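Side-chain contacts in disulfide isomerase DsbG N-terminal domain-containing protein (Helicobacter pylori, PDB 3TDG), which probably acts as a periplasmic thiol-disulfide oxidoreductase of the Dsb family, using a thioredoxin-fold domain to reduce or exchange disulfides in other proteins: residues N129-D134 with E242-K247; R179-G184 with K246-S251. All coordinates share one frame; numbering follows the deposited sequence.

Interaction 1 (N129-D134 with E242-K247)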
loop_
_atom_site.group_PDB
_atom_site.type_symbol
_atom_site.label_atom_id
_atom_site.label_comp_id
_atom_site.label_asym_id
_atom_site.label_seq_id
_atom_site.Cartn_x
_atom_site.Cartn_y
_atom_site.Cartn_z
ATOM N N ASN A 129 -15.533 -2.679 18.918
ATOM C CA ASN A 129 -16.887 -2.934 18.420
ATOM C C ASN A 129 -17.024 -4.305 17.800
ATOM O O ASN A 129 -18.119 -4.823 17.685
ATOM C CB ASN A 129 -17.306 -1.869 17.393
ATOM C CG ASN A 129 -17.493 -0.504 18.016
ATOM O OD1 ASN A 129 -17.895 -0.383 19.183
ATOM N ND2 ASN A 129 -17.193 0.539 17.251
ATOM N N GLU A 130 -15.904 -4.884 17.387
ATOM C CA GLU A 130 -15.890 -6.197 16.755
ATOM C C GLU A 130 -15.800 -7.374 17.758
ATOM O O GLU A 130 -15.977 -8.536 17.370
ATOM C CB GLU A 130 -14.748 -6.219 15.741
ATOM C CG GLU A 130 -14.249 -7.573 15.238
ATOM C CD GLU A 130 -12.982 -7.424 14.382
ATOM O OE1 GLU A 130 -11.895 -7.089 14.930
ATOM O OE2 GLU A 130 -13.070 -7.625 13.150
ATOM N N ILE A 131 -15.527 -7.079 19.031
ATOM C CA ILE A 131 -15.453 -8.123 20.088
ATOM C C ILE A 131 -16.874 -8.657 20.391
ATOM O O ILE A 131 -17.787 -7.853 20.571
ATOM C CB ILE A 131 -14.806 -7.541 21.377
ATOM C CG1 ILE A 131 -13.327 -7.192 21.135
ATOM C CG2 ILE A 131 -14.922 -8.489 22.568
ATOM C CD1 ILE A 131 -12.727 -6.327 22.253
ATOM N N PRO A 132 -17.064 -9.999 20.461
ATOM C CA PRO A 132 -18.422 -10.495 20.754
ATOM C C PRO A 132 -19.039 -9.775 21.947
ATOM O O PRO A 132 -18.339 -9.430 22.918
ATOM C CB PRO A 132 -18.206 -11.984 21.042
ATOM C CG PRO A 132 -17.015 -12.334 20.209
ATOM C CD PRO A 132 -16.123 -11.108 20.205
ATOM N N ALA A 133 -20.342 -9.540 21.867
ATOM C CA ALA A 133 -21.045 -8.692 22.832
ATOM C C ALA A 133 -21.029 -9.188 24.276
ATOM O O ALA A 133 -21.133 -8.386 25.220
ATOM C CB ALA A 133 -22.469 -8.468 22.366
ATOM N N ASP A 134 -20.929 -10.504 24.458
ATOM C CA ASP A 134 -20.870 -11.076 25.802
ATOM C C ASP A 134 -19.420 -11.229 26.319
ATOM O O ASP A 134 -19.213 -11.635 27.454
ATOM C CB ASP A 134 -21.575 -12.445 25.825
ATOM C CG ASP A 134 -20.968 -13.434 24.852
ATOM O OD1 ASP A 134 -20.956 -14.642 25.164
ATOM O OD2 ASP A 134 -20.477 -13.026 23.779
ATOM N N GLU A 242 -9.479 -17.762 21.550
ATOM C CA GLU A 242 -8.415 -17.727 20.543
ATOM C C GLU A 242 -8.764 -16.810 19.373
ATOM O O GLU A 242 -7.920 -16.043 18.940
ATOM C CB GLU A 242 -8.030 -19.138 20.047
ATOM C CG GLU A 242 -7.272 -19.976 21.095
ATOM C CD GLU A 242 -7.057 -21.443 20.686
ATOM O OE1 GLU A 242 -6.282 -22.134 21.379
ATOM O OE2 GLU A 242 -7.655 -21.907 19.689
ATOM N N ASN A 243 -10.008 -16.881 18.891
ATOM C CA ASN A 243 -10.486 -16.035 17.783
ATOM C C ASN A 243 -10.626 -14.567 18.160
ATOM O O ASN A 243 -10.221 -13.683 17.401
ATOM C CB ASN A 243 -11.834 -16.544 17.227
ATOM C CG ASN A 243 -11.730 -17.936 16.581
ATOM O OD1 ASN A 243 -10.639 -18.493 16.411
ATOM N ND2 ASN A 243 -12.881 -18.507 16.232
ATOM N N THR A 244 -11.209 -14.308 19.331
ATOM C CA THR A 244 -11.368 -12.941 19.802
ATOM C C THR A 244 -9.992 -12.258 19.982
ATOM O O THR A 244 -9.794 -11.110 19.557
ATOM C CB THR A 244 -12.190 -12.886 21.101
ATOM O OG1 THR A 244 -13.422 -13.589 20.911
ATOM C CG2 THR A 244 -12.514 -11.448 21.500
ATOM N N THR A 245 -9.053 -12.990 20.585
ATOM C CA THR A 245 -7.716 -12.491 20.889
ATOM C C THR A 245 -6.944 -12.197 19.597
ATOM O O THR A 245 -6.332 -11.129 19.460
ATOM C CB THR A 245 -6.941 -13.500 21.777
ATOM O OG1 THR A 245 -7.639 -13.665 23.020
ATOM C CG2 THR A 245 -5.510 -13.031 22.073
ATOM N N LYS A 246 -6.973 -13.145 18.658
ATOM C CA LYS A 246 -6.316 -12.968 17.348
ATOM C C LYS A 246 -6.702 -11.663 16.667
ATOM O O LYS A 246 -5.842 -10.999 16.086
ATOM C CB LYS A 246 -6.653 -14.119 16.397
ATOM C CG LYS A 246 -5.676 -15.292 16.427
ATOM C CD LYS A 246 -5.753 -16.133 15.138
ATOM C CE LYS A 246 -5.501 -15.276 13.898
ATOM N NZ LYS A 246 -4.995 -16.095 12.748
ATOM N N LYS A 247 -7.983 -11.304 16.757
ATOM C CA LYS A 247 -8.555 -10.150 16.048
ATOM C C LYS A 247 -8.268 -8.816 16.737
ATOM O O LYS A 247 -8.182 -7.759 16.080
ATOM C CB LYS A 247 -10.071 -10.320 15.880
ATOM C CG LYS A 247 -10.495 -11.197 14.687
ATOM C CD LYS A 247 -12.021 -11.411 14.653
ATOM C CE LYS A 247 -12.455 -12.218 13.432
ATOM N NZ LYS A 247 -12.335 -13.684 13.698
#
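Glu-130 lays its side chain across that of Lys-247 at about a right angle, and the touching atoms are not the charged pair. Its extended chain, with CG anti to the backbone N (chi1 162°), carries Glu-130 OE1 to 3.8 Å from Lys-247 CB, while Glu-130 CD lies 4.1 Å from Lys-247 CD. The lysine turns off at chi4 (85°), and Lys-247 NZ stays 6.1 Å from Glu-130 OE2, so opposite charges are near each other without forming a salt bridge. Next along the chain, Ile-131 comes closest to the helix backbone: its CA is 6.3 Å from that of Thr-244. Here methyl meets methyl, Ile-131 CG2 to Thr-244 CG2 at 4.0 Å. This loop follows the long helix 98-129 and leads to strand 137-139, an edge strand of the thioredoxin-fold sheet, so the contact sets the entry to that domain against helix 235-249. The CD corner of the Pro-132 ring then meets the end of the Thr-244 side chain, with Pro-132 CD 3.7 Å from Thr-244 OG1 and 3.8 Å from Thr-244 CG2. The hydroxyl is hydrogen-bonded to Lys-240 O within its own helix and meets the proline by van der Waals contact alone. Asp-134 OD2 salt-bridges Lys-240 NZ.

Interaction 2 (R179-G184 with K246-S251)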
loop_
_atom_site.group_PDB
_atom_site.type_symbol
_atom_site.label_atom_id
_atom_site.label_comp_id
_atom_site.label_asym_id
_atom_site.label_seq_id
_atom_site.Cartn_x
_atom_site.Cartn_y
_atom_site.Cartn_z
ATOM N N ARG A 179 -14.809 -1.831 30.958
ATOM C CA ARG A 179 -14.999 -3.031 30.158
ATOM C C ARG A 179 -13.680 -3.790 30.047
ATOM O O ARG A 179 -12.825 -3.480 29.203
ATOM C CB ARG A 179 -15.548 -2.703 28.771
ATOM C CG ARG A 179 -16.932 -2.049 28.822
ATOM C CD ARG A 179 -17.481 -1.777 27.454
ATOM N NE ARG A 179 -18.794 -1.142 27.575
ATOM C CZ ARG A 179 -19.389 -0.443 26.617
ATOM N NH1 ARG A 179 -18.802 -0.280 25.439
ATOM N NH2 ARG A 179 -20.586 0.079 26.844
ATOM N N MET A 180 -13.527 -4.789 30.904
ATOM C CA MET A 180 -12.322 -5.587 30.907
ATOM C C MET A 180 -12.394 -6.706 29.844
ATOM O O MET A 180 -13.310 -7.530 29.854
ATOM C CB MET A 180 -12.104 -6.161 32.303
ATOM C CG MET A 180 -10.709 -6.707 32.508
ATOM S SD MET A 180 -10.326 -6.756 34.253
ATOM C CE MET A 180 -8.965 -7.923 34.237
ATOM N N VAL A 181 -11.424 -6.714 28.936
ATOM C CA VAL A 181 -11.355 -7.688 27.861
ATOM C C VAL A 181 -10.193 -8.637 28.173
ATOM O O VAL A 181 -9.021 -8.256 28.033
ATOM C CB VAL A 181 -11.137 -6.987 26.500
ATOM C CG1 VAL A 181 -11.013 -7.999 25.356
ATOM C CG2 VAL A 181 -12.282 -5.989 26.222
ATOM N N VAL A 182 -10.524 -9.847 28.632
ATOM C CA VAL A 182 -9.519 -10.802 29.117
ATOM C C VAL A 182 -9.095 -11.719 27.970
ATOM O O VAL A 182 -9.886 -12.534 27.485
ATOM C CB VAL A 182 -10.008 -11.603 30.363
ATOM C CG1 VAL A 182 -8.893 -12.521 30.917
ATOM C CG2 VAL A 182 -10.455 -10.661 31.438
ATOM N N VAL A 183 -7.861 -11.544 27.516
ATOM C CA VAL A 183 -7.385 -12.214 26.315
ATOM C C VAL A 183 -6.478 -13.408 26.639
ATOM O O VAL A 183 -5.923 -13.499 27.745
ATOM C CB VAL A 183 -6.631 -11.244 25.390
ATOM C CG1 VAL A 183 -7.591 -10.157 24.857
ATOM C CG2 VAL A 183 -5.422 -10.605 26.135
ATOM N N GLY A 184 -6.330 -14.297 25.663
ATOM C CA GLY A 184 -5.408 -15.426 25.756
ATOM C C GLY A 184 -4.180 -15.148 24.912
ATOM O O GLY A 184 -3.907 -15.884 23.981
ATOM N N LYS A 246 -6.973 -13.145 18.658
ATOM C CA LYS A 246 -6.316 -12.968 17.348
ATOM C C LYS A 246 -6.702 -11.663 16.667
ATOM O O LYS A 246 -5.842 -10.999 16.086
ATOM C CB LYS A 246 -6.653 -14.119 16.397
ATOM C CG LYS A 246 -5.676 -15.292 16.427
ATOM C CD LYS A 246 -5.753 -16.133 15.138
ATOM C CE LYS A 246 -5.501 -15.276 13.898
ATOM N NZ LYS A 246 -4.995 -16.095 12.748
ATOM N N LYS A 247 -7.983 -11.304 16.757
ATOM C CA LYS A 247 -8.555 -10.150 16.048
ATOM C C LYS A 247 -8.268 -8.816 16.737
ATOM O O LYS A 247 -8.182 -7.759 16.080
ATOM C CB LYS A 247 -10.071 -10.320 15.880
ATOM C CG LYS A 247 -10.495 -11.197 14.687
ATOM C CD LYS A 247 -12.021 -11.411 14.653
ATOM C CE LYS A 247 -12.455 -12.218 13.432
ATOM N NZ LYS A 247 -12.335 -13.684 13.698
ATOM N N ILE A 248 -8.161 -8.858 18.062
ATOM C CA ILE A 248 -7.719 -7.696 18.822
ATOM C C ILE A 248 -6.284 -7.328 18.427
ATOM O O ILE A 248 -6.002 -6.163 18.200
ATOM C CB ILE A 248 -7.819 -7.931 20.334
ATOM C CG1 ILE A 248 -9.283 -7.974 20.764
ATOM C CG2 ILE A 248 -7.104 -6.817 21.109
ATOM C CD1 ILE A 248 -9.507 -8.770 22.049
ATOM N N PHE A 249 -5.406 -8.319 18.306
ATOM C CA PHE A 249 -3.972 -8.070 18.113
ATOM C C PHE A 249 -3.499 -8.119 16.655
ATOM O O PHE A 249 -2.338 -7.834 16.370
ATOM C CB PHE A 249 -3.128 -9.027 18.980
ATOM C CG PHE A 249 -3.282 -8.790 20.460
ATOM C CD1 PHE A 249 -2.541 -7.796 21.104
ATOM C CD2 PHE A 249 -4.182 -9.540 21.206
ATOM C CE1 PHE A 249 -2.698 -7.573 22.476
ATOM C CE2 PHE A 249 -4.357 -9.315 22.579
ATOM C CZ PHE A 249 -3.620 -8.332 23.214
ATOM N N GLU A 250 -4.406 -8.461 15.746
ATOM C CA GLU A 250 -4.118 -8.639 14.319
ATOM C C GLU A 250 -3.429 -7.466 13.620
ATOM O O GLU A 250 -2.445 -7.656 12.933
ATOM C CB GLU A 250 -5.432 -8.897 13.592
ATOM C CG GLU A 250 -5.317 -9.848 12.453
ATOM C CD GLU A 250 -6.648 -10.498 12.152
ATOM O OE1 GLU A 250 -7.656 -9.763 12.002
ATOM O OE2 GLU A 250 -6.678 -11.749 12.088
ATOM N N SER A 251 -3.970 -6.265 13.782
ATOM C CA SER A 251 -3.531 -5.100 13.011
ATOM C C SER A 251 -2.230 -4.515 13.546
ATOM O O SER A 251 -1.500 -3.825 12.829
ATOM C CB SER A 251 -4.603 -4.029 13.069
ATOM O OG SER A 251 -4.797 -3.628 14.417
#
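Ile-248 CD1 touches two valines of segment 179-184, at 3.7 Å from Val-181 CG1 and 3.7 Å from Val-183 CG1. Val-181 and Ile-248 reach toward each other tip to tip, whereas Val-183 passes the isoleucine at a slant. Val-183 also meets Phe-249: Val-183 CG2 sits near the ring plane at its edge, 3.9 Å from Phe-249 CE2, with Phe-249 CZ at 4.1 Å. The valine's chi1 of -65° explains this double contact, for it turns CG1 to Ile-248 CD1, within 4.0 Å of Phe-249 CE2 as well, while CG2, between the backbone N and the carbonyl carbon, meets the ring edge. One face of the phenylalanine ring carries Ile-248 CG2, which stands 3.9 Å above the plane and is offset toward the rim. All four side chains are buried, and no hydrogen bond crosses between the segments.

Outside this first shell, Val-154 of strand 150-155 touches both Val-183 and Phe-249, and Trp-185 stacks with the phenylalanine ring. Backbone hydrogen bonds from Val-181 to Ile-153 and Ser-155 fix the strand in the sheet. Val-182 points away from helix 235-249, and its side chain packs on Leu-218 and Tyr-222 of helix 211-222. The valine alternation thus gives strand 177-182 a helix on either side, the sandwiching of a central beta-sheet between helices that is characteristic of the thioredoxin fold.

In the fold
From the N terminus, the chain passes through the antiparallel sheet and long helix 98-129 before reaching 129-134, the first partner of interaction 1. Strands 137-139 and 150-155 follow, then 179-184, the first partner of interaction 2. Both loops close on helix 235-249, over 107 and 61 intervening residues respectively. Their ends overlap at Lys-246 and Lys-247, and because interaction 2 runs on to Ser-251, the spans cross slightly. Their centres lie 6 Å apart. Ile-131 CD1 bridges them, 3.9 Å from Val-181 CG1 and 4.0 Å from Ile-248 CD1, while Thr-245 OG1 probably hydrogen-bonds Gly-184 N at 3.0 Å. Linker exit, sheet and late helix are thereby joined.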